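PDB 2I7G: monooxygenase from Agrobacterium tumefaciens, which probably catalyses flavin-dependent oxidation, as a luciferase-like monooxygenase built on a TIM barrel, with its physiological substrate not established. Local coordinates for residues 216-222 with 251-257; 23-29 with 329-335; 113-118 with 185-189. One frame throughout, in Å; residues are numbered along the deposited sequence. Where two conformers were deposited one is given.

How the contacts relate
Contacts 1 and 2 are two seams of one TIM barrel, separated by the pairing of strand 252-260 with strand 329-333. Their centres lie 10 Å apart, and in that pairing Leu331 N is 2.9 Å from Ile254 O and Gln333 N 2.8 Å from Val256 O. Contact 2 joins the first barrel strand to the last, so the chain between its segments holds both other contacts. Contact 3 lies apart, at the dimer interface, its centre about 26 Å from that of contact 1 and about 25 Å from that of contact 2. A bound sulfate, probably from the crystallisation liquor, sits about 6 Å from the Ile222 side chain of contact 1, at the C-terminal end of the strands, where TIM barrels carry their active sites.

Contact 1 of 3, residues 216-222 with 251-257; sequences PVALAII and RTSINVH
Ile222 brings its CD1 methyl to the edge of the His257 imidazole, near the ring plane and 3.9 Å from His257 CE1. It gets there because CG1 stands beside the backbone N (chi1 -63°) and the chain then runs on extended to CD1. The polar end of the ring is used outside this pair: His257 ND1 is hydrogen-bonded to Arg286, and Ile282 and Glu285 of helix 279-286 also touch the side chain. A second flat group, the Asn255 amide, has its CG 4.0 Å from Ala218 CB, and a methyl is short enough to fit beside it.

These residues belong to a beta-alpha-beta unit of the TIM barrel, in which strand 217-220 pairs in parallel with strand 252-260 and helix 230-242 makes the connection. Val217, Leu219 and Thr252 turn toward that helix, as apolar or branched residues suit; Ala218, Ala220, Ser253 and Asn255 point to the other face, where small or polar side chains suit the barrel interior. On the helix side, Val217 CG2 and Thr252 CG2 lie side by side, and further along Ile221 CG1 packs 3.8 Å from Val256 CG1.

Five backbone bonds join the strands, from Val217 N to Arg251 O (2.9 Å) through to Ile221 N to Asn255 O (3.0 Å). Leu219 N points almost straight at Ser253 O (172°) but from above the carbonyl plane. Beyond them a water takes over, donating to Ile221 O (2.7 Å) and accepting from His257 N (2.9 Å). The bonding therefore rests on main-chain groups, which leaves the side chains to meet helix and barrel interior, and the water serves one carbonyl and one N-H where the direct bonds end.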
loop_
_atom_site.group_PDB
_atom_site.type_symbol
_atom_site.label_atom_id
_atom_site.label_comp_id
_atom_site.label_asym_id
_atom_site.label_seq_id
_atom_site.Cartn_x
_atom_site.Cartn_y
_atom_site.Cartn_z
ATOM N N PRO B 216 -23.544 -2.687 -4.678
ATOM C CA PRO B 216 -23.518 -1.760 -5.825
ATOM C C PRO B 216 -22.706 -2.388 -6.969
ATOM O O PRO B 216 -21.794 -3.191 -6.722
ATOM C CB PRO B 216 -22.738 -0.525 -5.314
ATOM C CG PRO B 216 -22.551 -0.723 -3.839
ATOM C CD PRO B 216 -22.902 -2.124 -3.469
ATOM N N VAL B 217 -23.083 -2.058 -8.197
ATOM C CA VAL B 217 -22.469 -2.656 -9.377
ATOM C C VAL B 217 -21.945 -1.575 -10.312
ATOM O O VAL B 217 -22.565 -0.498 -10.476
ATOM C CB VAL B 217 -23.410 -3.617 -10.149
ATOM C CG1 VAL B 217 -23.694 -4.856 -9.298
ATOM C CG2 VAL B 217 -24.742 -2.925 -10.553
ATOM N N ALA B 218 -20.805 -1.856 -10.932
ATOM C CA ALA B 218 -20.227 -0.922 -11.930
ATOM C C ALA B 218 -20.107 -1.692 -13.238
ATOM O O ALA B 218 -19.357 -2.667 -13.307
ATOM C CB ALA B 218 -18.845 -0.429 -11.465
ATOM N N LEU B 219 -20.838 -1.252 -14.250
ATOM C CA LEU B 219 -20.869 -1.899 -15.542
ATOM C C LEU B 219 -19.881 -1.266 -16.544
ATOM O O LEU B 219 -19.965 -0.067 -16.846
ATOM C CB LEU B 219 -22.274 -1.745 -16.103
ATOM C CG LEU B 219 -22.544 -2.423 -17.432
ATOM C CD1 LEU B 219 -22.235 -3.959 -17.434
ATOM C CD2 LEU B 219 -24.032 -2.164 -17.722
ATOM N N ALA B 220 -18.984 -2.078 -17.089
ATOM C CA ALA B 220 -18.103 -1.611 -18.192
ATOM C C ALA B 220 -18.880 -1.566 -19.525
ATOM O O ALA B 220 -19.483 -2.565 -19.944
ATOM C CB ALA B 220 -16.864 -2.503 -18.296
ATOM N N ILE B 221 -18.911 -0.397 -20.166
ATOM C CA ILE B 221 -19.632 -0.224 -21.446
ATOM C C ILE B 221 -18.609 -0.337 -22.570
ATOM O O ILE B 221 -17.866 0.610 -22.857
ATOM C CB ILE B 221 -20.363 1.144 -21.561
ATOM C CG1 ILE B 221 -21.280 1.414 -20.346
ATOM C CG2 ILE B 221 -21.129 1.270 -22.938
ATOM C CD1 ILE B 221 -22.309 0.338 -20.090
ATOM N N ILE B 222 -18.519 -1.519 -23.163
ATOM C CA ILE B 222 -17.486 -1.756 -24.169
ATOM C C ILE B 222 -18.150 -2.254 -25.452
ATOM O O ILE B 222 -18.783 -3.311 -25.455
ATOM C CB ILE B 222 -16.384 -2.720 -23.615
ATOM C CG1 ILE B 222 -15.688 -2.016 -22.412
ATOM C CG2 ILE B 222 -15.430 -3.194 -24.735
ATOM C CD1 ILE B 222 -14.319 -2.517 -21.990
ATOM N N ARG B 251 -26.778 0.511 -5.829
ATOM C CA ARG B 251 -26.144 1.649 -6.512
ATOM C C ARG B 251 -25.630 1.109 -7.830
ATOM O O ARG B 251 -25.202 -0.052 -7.908
ATOM C CB ARG B 251 -24.964 2.237 -5.709
ATOM C CG ARG B 251 -25.264 2.695 -4.266
ATOM C CD ARG B 251 -25.828 4.108 -4.231
ATOM N NE ARG B 251 -26.131 4.539 -2.870
ATOM C CZ ARG B 251 -27.309 4.383 -2.272
ATOM N NH1 ARG B 251 -27.479 4.809 -1.027
ATOM N NH2 ARG B 251 -28.319 3.805 -2.911
ATOM N N THR B 252 -25.672 1.939 -8.870
ATOM C CA THR B 252 -25.145 1.529 -10.156
ATOM C C THR B 252 -24.196 2.584 -10.695
ATOM O O THR B 252 -24.380 3.802 -10.501
ATOM C CB THR B 252 -26.286 1.249 -11.175
ATOM O OG1 THR B 252 -27.081 2.429 -11.315
ATOM C CG2 THR B 252 -27.199 0.054 -10.703
ATOM N N SER B 253 -23.192 2.123 -11.422
ATOM C CA SER B 253 -22.256 3.009 -12.091
ATOM C C SER B 253 -22.103 2.494 -13.527
ATOM O O SER B 253 -22.250 1.276 -13.817
ATOM C CB SER B 253 -20.875 2.936 -11.377
ATOM O OG SER B 253 -19.986 3.837 -11.999
ATOM N N ILE B 254 -21.774 3.409 -14.427
ATOM C CA ILE B 254 -21.243 2.976 -15.723
ATOM C C ILE B 254 -19.793 3.440 -15.847
ATOM O O ILE B 254 -19.439 4.568 -15.442
ATOM C CB ILE B 254 -22.118 3.390 -16.928
ATOM C CG1 ILE B 254 -22.118 4.924 -17.129
ATOM C CG2 ILE B 254 -23.572 2.766 -16.805
ATOM C CD1 ILE B 254 -22.944 5.405 -18.358
ATOM N N ASN B 255 -18.953 2.557 -16.380
ATOM C CA ASN B 255 -17.519 2.803 -16.508
ATOM C C ASN B 255 -17.239 2.815 -18.015
ATOM O O ASN B 255 -17.433 1.811 -18.673
ATOM C CB ASN B 255 -16.734 1.651 -15.892
ATOM C CG ASN B 255 -16.869 1.563 -14.380
ATOM O OD1 ASN B 255 -17.594 2.317 -13.745
ATOM N ND2 ASN B 255 -16.160 0.586 -13.806
ATOM N N VAL B 256 -16.813 3.956 -18.541
ATOM C CA VAL B 256 -16.701 4.128 -19.981
ATOM C C VAL B 256 -15.331 4.722 -20.353
ATOM O O VAL B 256 -14.654 5.362 -19.514
ATOM C CB VAL B 256 -17.824 5.076 -20.510
ATOM C CG1 VAL B 256 -19.181 4.584 -20.055
ATOM C CG2 VAL B 256 -17.619 6.548 -20.052
ATOM N N HIS B 257 -14.974 4.551 -21.620
ATOM C CA HIS B 257 -13.791 5.199 -22.161
ATOM C C HIS B 257 -14.194 6.481 -22.850
ATOM O O HIS B 257 -15.307 6.591 -23.368
ATOM C CB HIS B 257 -13.079 4.273 -23.135
ATOM C CG HIS B 257 -12.558 3.035 -22.476
ATOM N ND1 HIS B 257 -13.078 1.781 -22.722
ATOM C CD2 HIS B 257 -11.610 2.867 -21.523
ATOM C CE1 HIS B 257 -12.446 0.889 -21.974
ATOM N NE2 HIS B 257 -11.539 1.518 -21.254
HETATM O O HOH W 1 -16.597 2.991 -23.378
#

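Contact 2 of 3, residues 23-29 with 329-335; sequences ELGLYTF and RFLLQMA
Glu23 and Arg329 stand at one end of the seam that closes the TIM barrel, where the first strand, 23-28, pairs in parallel with the last, 329-333. Glu23 OE1 takes two bonds from the arginine, Arg329 NE at 2.8 Å and Arg329 NH2 at 2.9 Å, both arriving from the same face of the carboxylate, whose plane is turned 42° from that of the guanidinium. A bend at chi3 (-72°) swings the guanidinium to this position, and its remaining nitrogen, NH1, forms a salt bridge with Glu128. The arginine is thus held between two acidic partners, and its charge would tend to favour the ionised form of both carboxylates.

Further along, Gly25, with no side chain, lets Leu331 CD2 settle against its backbone, 3.7 Å from Gly25 CA. Leu24 and Phe330 turn to the opposite face of the sheet, Leu24 CD1 packing 3.8 Å from Phe330 CB, on the side that Tyr351 of helix 341-363 approaches.

Tyr27 sets its CG between the backbone N and the carbonyl carbon (chi1 71°), which carries the ring toward the neighbouring strand and Gln333. There Gln333 CB sits over one ring face in a CH-pi contact, 3.7 Å from the Tyr27 centroid, while Leu331 O comes to the ring edge. Where direct pairing ends, one water links Tyr27 O to Met334 N. Beyond it Thr28 OG1 donates to Ala335 O at 2.9 Å, in the carbonyl plane and on a lone pair, and a second water donates to the same oxygen.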
loop_
_atom_site.group_PDB
_atom_site.type_symbol
_atom_site.label_atom_id
_atom_site.label_comp_id
_atom_site.label_asym_id
_atom_site.label_seq_id
_atom_site.Cartn_x
_atom_site.Cartn_y
_atom_site.Cartn_z
ATOM N N GLU B 23 -22.662 11.016 -9.180
ATOM C CA GLU B 23 -21.263 11.156 -8.856
ATOM C C GLU B 23 -20.451 11.053 -10.146
ATOM O O GLU B 23 -20.644 10.097 -10.922
ATOM C CB GLU B 23 -20.801 10.011 -7.946
ATOM C CG GLU B 23 -21.154 10.172 -6.474
ATOM C CD GLU B 23 -20.558 9.013 -5.662
ATOM O OE1 GLU B 23 -20.811 7.845 -6.052
ATOM O OE2 GLU B 23 -19.849 9.277 -4.648
ATOM N N LEU B 24 -19.537 11.990 -10.386
ATOM C CA LEU B 24 -18.735 11.919 -11.623
ATOM C C LEU B 24 -17.265 11.759 -11.304
ATOM O O LEU B 24 -16.704 12.544 -10.540
ATOM C CB LEU B 24 -18.901 13.168 -12.493
ATOM C CG LEU B 24 -20.277 13.629 -13.000
ATOM C CD1 LEU B 24 -21.000 12.565 -13.785
ATOM C CD2 LEU B 24 -21.160 14.263 -11.904
ATOM N N GLY B 25 -16.646 10.762 -11.922
ATOM C CA GLY B 25 -15.275 10.464 -11.621
ATOM C C GLY B 25 -14.444 10.008 -12.797
ATOM O O GLY B 25 -14.909 9.970 -13.964
ATOM N N LEU B 26 -13.226 9.616 -12.457
ATOM C CA LEU B 26 -12.207 9.182 -13.430
ATOM C C LEU B 26 -11.667 7.842 -12.964
ATOM O O LEU B 26 -11.683 7.561 -11.755
ATOM C CB LEU B 26 -11.004 10.130 -13.451
ATOM C CG LEU B 26 -11.253 11.494 -14.128
ATOM C CD1 LEU B 26 -10.245 12.571 -13.673
ATOM C CD2 LEU B 26 -11.271 11.299 -15.638
ATOM N N TYR B 27 -11.208 7.035 -13.911
ATOM C CA TYR B 27 -10.355 5.869 -13.549
ATOM C C TYR B 27 -9.256 5.670 -14.567
ATOM O O TYR B 27 -9.404 6.106 -15.714
ATOM C CB TYR B 27 -11.158 4.600 -13.271
ATOM C CG TYR B 27 -11.810 3.929 -14.463
ATOM C CD1 TYR B 27 -11.385 2.659 -14.885
ATOM C CD2 TYR B 27 -12.858 4.547 -15.158
ATOM C CE1 TYR B 27 -12.000 2.021 -15.959
ATOM C CE2 TYR B 27 -13.466 3.921 -16.262
ATOM C CZ TYR B 27 -13.016 2.665 -16.654
ATOM O OH TYR B 27 -13.622 2.043 -17.724
ATOM N N THR B 28 -8.166 5.003 -14.181
ATOM C CA THR B 28 -7.073 4.744 -15.128
ATOM C C THR B 28 -6.347 3.486 -14.661
ATOM O O THR B 28 -6.460 3.097 -13.467
ATOM C CB THR B 28 -6.116 5.967 -15.279
ATOM O OG1 THR B 28 -5.050 5.694 -16.221
ATOM C CG2 THR B 28 -5.477 6.324 -13.932
ATOM N N PHE B 29 -5.584 2.912 -15.596
ATOM C CA PHE B 29 -4.720 1.786 -15.338
ATOM C C PHE B 29 -3.258 2.212 -15.218
ATOM O O PHE B 29 -2.393 1.362 -14.883
ATOM C CB PHE B 29 -4.858 0.730 -16.459
ATOM C CG PHE B 29 -6.259 0.167 -16.608
ATOM C CD1 PHE B 29 -7.183 0.250 -15.564
ATOM C CD2 PHE B 29 -6.639 -0.460 -17.797
ATOM C CE1 PHE B 29 -8.472 -0.301 -15.682
ATOM C CE2 PHE B 29 -7.906 -0.995 -17.951
ATOM C CZ PHE B 29 -8.850 -0.912 -16.900
ATOM N N ARG B 329 -23.597 6.797 -10.589
ATOM C CA ARG B 329 -22.210 7.139 -10.717
ATOM C C ARG B 329 -21.782 6.947 -12.188
ATOM O O ARG B 329 -22.307 6.068 -12.872
ATOM C CB ARG B 329 -21.387 6.279 -9.726
ATOM C CG ARG B 329 -19.864 6.441 -9.880
ATOM C CD ARG B 329 -19.105 5.556 -8.852
ATOM N NE ARG B 329 -19.206 6.066 -7.490
ATOM C CZ ARG B 329 -18.513 5.565 -6.441
ATOM N NH1 ARG B 329 -17.694 4.539 -6.593
ATOM N NH2 ARG B 329 -18.632 6.122 -5.258
ATOM N N PHE B 330 -20.864 7.798 -12.641
ATOM C CA PHE B 330 -20.317 7.779 -14.005
ATOM C C PHE B 330 -18.814 7.890 -13.879
ATOM O O PHE B 330 -18.324 8.888 -13.329
ATOM C CB PHE B 330 -20.878 8.953 -14.842
ATOM C CG PHE B 330 -20.247 9.101 -16.187
ATOM C CD1 PHE B 330 -20.739 8.366 -17.279
ATOM C CD2 PHE B 330 -19.149 9.964 -16.381
ATOM C CE1 PHE B 330 -20.152 8.460 -18.542
ATOM C CE2 PHE B 330 -18.582 10.116 -17.672
ATOM C CZ PHE B 330 -19.071 9.341 -18.746
ATOM N N LEU B 331 -18.063 6.903 -14.388
ATOM C CA LEU B 331 -16.611 6.905 -14.319
ATOM C C LEU B 331 -15.997 6.883 -15.724
ATOM O O LEU B 331 -16.326 6.022 -16.541
ATOM C CB LEU B 331 -16.085 5.680 -13.546
ATOM C CG LEU B 331 -16.352 5.559 -12.049
ATOM C CD1 LEU B 331 -15.432 4.399 -11.517
ATOM C CD2 LEU B 331 -16.088 6.904 -11.299
ATOM N N LEU B 332 -15.093 7.823 -15.977
ATOM C CA LEU B 332 -14.547 8.008 -17.323
ATOM C C LEU B 332 -13.062 7.643 -17.320
ATOM O O LEU B 332 -12.310 8.169 -16.466
ATOM C CB LEU B 332 -14.726 9.498 -17.668
ATOM C CG LEU B 332 -14.212 9.899 -19.045
ATOM C CD1 LEU B 332 -14.926 9.127 -20.187
ATOM C CD2 LEU B 332 -14.274 11.498 -19.253
ATOM N N GLN B 333 -12.625 6.820 -18.276
ATOM C CA GLN B 333 -11.196 6.489 -18.429
ATOM C C GLN B 333 -10.679 7.209 -19.680
ATOM O O GLN B 333 -11.054 6.853 -20.809
ATOM C CB GLN B 333 -10.984 4.971 -18.520
ATOM C CG GLN B 333 -9.517 4.603 -18.772
ATOM C CD GLN B 333 -9.254 3.096 -18.732
ATOM O OE1 GLN B 333 -9.629 2.402 -17.779
ATOM N NE2 GLN B 333 -8.562 2.618 -19.697
HETATM N N MSE B 334 -9.875 8.250 -19.460
HETATM C CA MSE B 334 -9.255 9.043 -20.540
HETATM C C MSE B 334 -7.773 8.692 -20.682
HETATM O O MSE B 334 -7.238 8.557 -21.798
HETATM C CB MSE B 334 -9.357 10.550 -20.229
HETATM C CG MSE B 334 -10.752 11.056 -19.923
HETATM SE SE MSE B 334 -10.841 13.026 -19.740
HETATM C CE MSE B 334 -9.722 13.242 -18.193
ATOM N N ALA B 335 -7.091 8.581 -19.538
ATOM C CA ALA B 335 -5.616 8.426 -19.543
ATOM C C ALA B 335 -5.331 6.971 -19.944
ATOM O O ALA B 335 -5.347 6.053 -19.089
ATOM C CB ALA B 335 -5.045 8.752 -18.171
HETATM O O HOH W 2 -8.573 8.613 -16.844
HETATM O O HOH W 3 -5.820 3.489 -18.384
#

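Contact 3 of 3, residues 113-118 with 185-189; sequences FQQFST and VYPRP
Phe113 of helix 109-122, one of the helices around the TIM barrel, meets the loop 185-189 with its ring. Val185 CG1 lies at the ring edge, 3.9 Å from Phe113 CD2, and Pro189 CD approaches Phe113 CZ to 3.7 Å. The Arg188 guanidinium brings one of its own faces over Phe113 CZ, the two planes 38° apart, with NH1 3.4 Å from Phe113 CE2. An aromatic ring suits this spot, taking a valine methyl, a proline methylene and the flat guanidinium. One residue on, Gln114 stretches its extended chain across Val185 and offers NE2 to Tyr186 O in a weak, bent bond.

The next shell holds these groups in place. Arg188, folded back by bends at chi2 (-48°) and chi3, donates NH1 to Val185 O (2.9 Å, in the guanidinium plane), while NH2 reaches Leu164 O of helix 150-166. The peptide before Pro187 is cis; Pro187 O faces Ser117 CB, and Pro187 CG meets Thr118 OG1. The second subunit borders the same loop: its Ser79 OG bonds to Tyr186 O, which places the contact at the dimer interface.

Ser117 lies against one face of the Phe113 ring. In the conformer given, its OG sits 3.3 Å above the ring centre and donates to Phe113 O, which Ser117 N reaches from the opposite face of the carbonyl plane.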
loop_
_atom_site.group_PDB
_atom_site.type_symbol
_atom_site.label_atom_id
_atom_site.label_comp_id
_atom_site.label_asym_id
_atom_site.label_seq_id
_atom_site.Cartn_x
_atom_site.Cartn_y
_atom_site.Cartn_z
ATOM N N PHE B 113 -8.383 -5.942 2.637
ATOM C CA PHE B 113 -9.126 -5.175 3.628
ATOM C C PHE B 113 -8.200 -4.284 4.449
ATOM O O PHE B 113 -8.513 -3.126 4.686
ATOM C CB PHE B 113 -9.927 -6.086 4.556
ATOM C CG PHE B 113 -10.783 -5.328 5.551
ATOM C CD1 PHE B 113 -11.958 -4.678 5.147
ATOM C CD2 PHE B 113 -10.388 -5.221 6.861
ATOM C CE1 PHE B 113 -12.740 -3.952 6.076
ATOM C CE2 PHE B 113 -11.189 -4.534 7.798
ATOM C CZ PHE B 113 -12.349 -3.891 7.390
ATOM N N GLN B 114 -7.064 -4.825 4.878
ATOM C CA GLN B 114 -6.111 -4.051 5.695
ATOM C C GLN B 114 -5.535 -2.874 4.915
ATOM O O GLN B 114 -5.415 -1.749 5.439
ATOM C CB GLN B 114 -4.970 -4.953 6.202
ATOM C CG GLN B 114 -5.457 -5.974 7.244
ATOM C CD GLN B 114 -4.344 -6.847 7.730
ATOM O OE1 GLN B 114 -3.526 -7.329 6.954
ATOM N NE2 GLN B 114 -4.322 -7.071 9.039
ATOM N N GLN B 115 -5.199 -3.113 3.659
ATOM C CA GLN B 115 -4.648 -2.053 2.824
ATOM C C GLN B 115 -5.657 -0.917 2.587
ATOM O O GLN B 115 -5.358 0.273 2.816
ATOM C CB GLN B 115 -4.130 -2.635 1.501
ATOM C CG GLN B 115 -2.860 -3.533 1.657
ATOM C CD GLN B 115 -2.763 -4.530 0.490
ATOM O OE1 GLN B 115 -3.434 -4.369 -0.530
ATOM N NE2 GLN B 115 -1.956 -5.579 0.666
ATOM N N PHE B 116 -6.886 -1.278 2.216
ATOM C CA PHE B 116 -7.895 -0.239 1.958
ATOM C C PHE B 116 -8.410 0.411 3.263
ATOM O O PHE B 116 -8.782 1.589 3.233
ATOM C CB PHE B 116 -9.034 -0.770 1.097
ATOM C CG PHE B 116 -8.657 -0.889 -0.350
ATOM C CD1 PHE B 116 -8.924 0.164 -1.229
ATOM C CD2 PHE B 116 -7.990 -2.021 -0.817
ATOM C CE1 PHE B 116 -8.523 0.054 -2.617
ATOM C CE2 PHE B 116 -7.616 -2.161 -2.189
ATOM C CZ PHE B 116 -7.876 -1.101 -3.079
ATOM N N SER B 117 -8.418 -0.331 4.382
ATOM C CA SER B 117 -8.730 0.259 5.697
ATOM C C SER B 117 -7.654 1.307 6.050
ATOM O O SER B 117 -7.955 2.370 6.587
ATOM C CB SER B 117 -8.834 -0.821 6.786
ATOM O OG SER B 117 -10.031 -1.565 6.624
ATOM N N THR B 118 -6.398 1.011 5.707
ATOM C CA THR B 118 -5.306 1.970 5.941
ATOM C C THR B 118 -5.511 3.235 5.074
ATOM O O THR B 118 -5.387 4.357 5.553
ATOM C CB THR B 118 -3.954 1.286 5.716
ATOM O OG1 THR B 118 -3.818 0.200 6.653
ATOM C CG2 THR B 118 -2.816 2.280 5.994
ATOM N N VAL B 185 -9.043 -8.295 12.803
ATOM C CA VAL B 185 -8.327 -7.796 11.623
ATOM C C VAL B 185 -8.192 -6.288 11.752
ATOM O O VAL B 185 -9.198 -5.586 11.854
ATOM C CB VAL B 185 -9.006 -8.174 10.289
ATOM C CG1 VAL B 185 -8.227 -7.579 9.094
ATOM C CG2 VAL B 185 -9.077 -9.724 10.185
ATOM N N TYR B 186 -6.946 -5.802 11.759
ATOM C CA TYR B 186 -6.648 -4.404 12.108
ATOM C C TYR B 186 -5.819 -3.739 10.976
ATOM O O TYR B 186 -5.103 -4.434 10.237
ATOM C CB TYR B 186 -5.846 -4.365 13.443
ATOM C CG TYR B 186 -6.650 -5.021 14.537
ATOM C CD1 TYR B 186 -7.784 -4.395 15.051
ATOM C CD2 TYR B 186 -6.361 -6.332 14.929
ATOM C CE1 TYR B 186 -8.587 -5.038 16.024
ATOM C CE2 TYR B 186 -7.145 -6.991 15.905
ATOM C CZ TYR B 186 -8.259 -6.341 16.415
ATOM O OH TYR B 186 -9.016 -7.021 17.336
ATOM N N PRO B 187 -5.870 -2.393 10.852
ATOM C CA PRO B 187 -6.676 -1.489 11.655
ATOM C C PRO B 187 -8.113 -1.415 11.133
ATOM O O PRO B 187 -8.371 -1.696 9.942
ATOM C CB PRO B 187 -5.998 -0.123 11.445
ATOM C CG PRO B 187 -5.519 -0.177 10.023
ATOM C CD PRO B 187 -5.073 -1.658 9.840
ATOM N N ARG B 188 -9.031 -1.031 12.017
ATOM C CA ARG B 188 -10.423 -0.844 11.594
ATOM C C ARG B 188 -10.514 0.467 10.791
ATOM O O ARG B 188 -9.806 1.433 11.090
ATOM C CB ARG B 188 -11.363 -0.786 12.816
ATOM C CG ARG B 188 -11.284 -2.022 13.730
ATOM C CD ARG B 188 -11.353 -3.299 12.896
ATOM N NE ARG B 188 -12.622 -3.422 12.166
ATOM C CZ ARG B 188 -12.906 -4.405 11.310
ATOM N NH1 ARG B 188 -11.981 -5.328 10.997
ATOM N NH2 ARG B 188 -14.127 -4.441 10.757
ATOM N N PRO B 189 -11.329 0.484 9.727
ATOM C CA PRO B 189 -11.433 1.726 8.956
ATOM C C PRO B 189 -12.213 2.785 9.682
ATOM O O PRO B 189 -12.761 2.524 10.782
ATOM C CB PRO B 189 -12.185 1.300 7.693
ATOM C CG PRO B 189 -12.980 0.134 8.076
ATOM C CD PRO B 189 -12.155 -0.596 9.153
#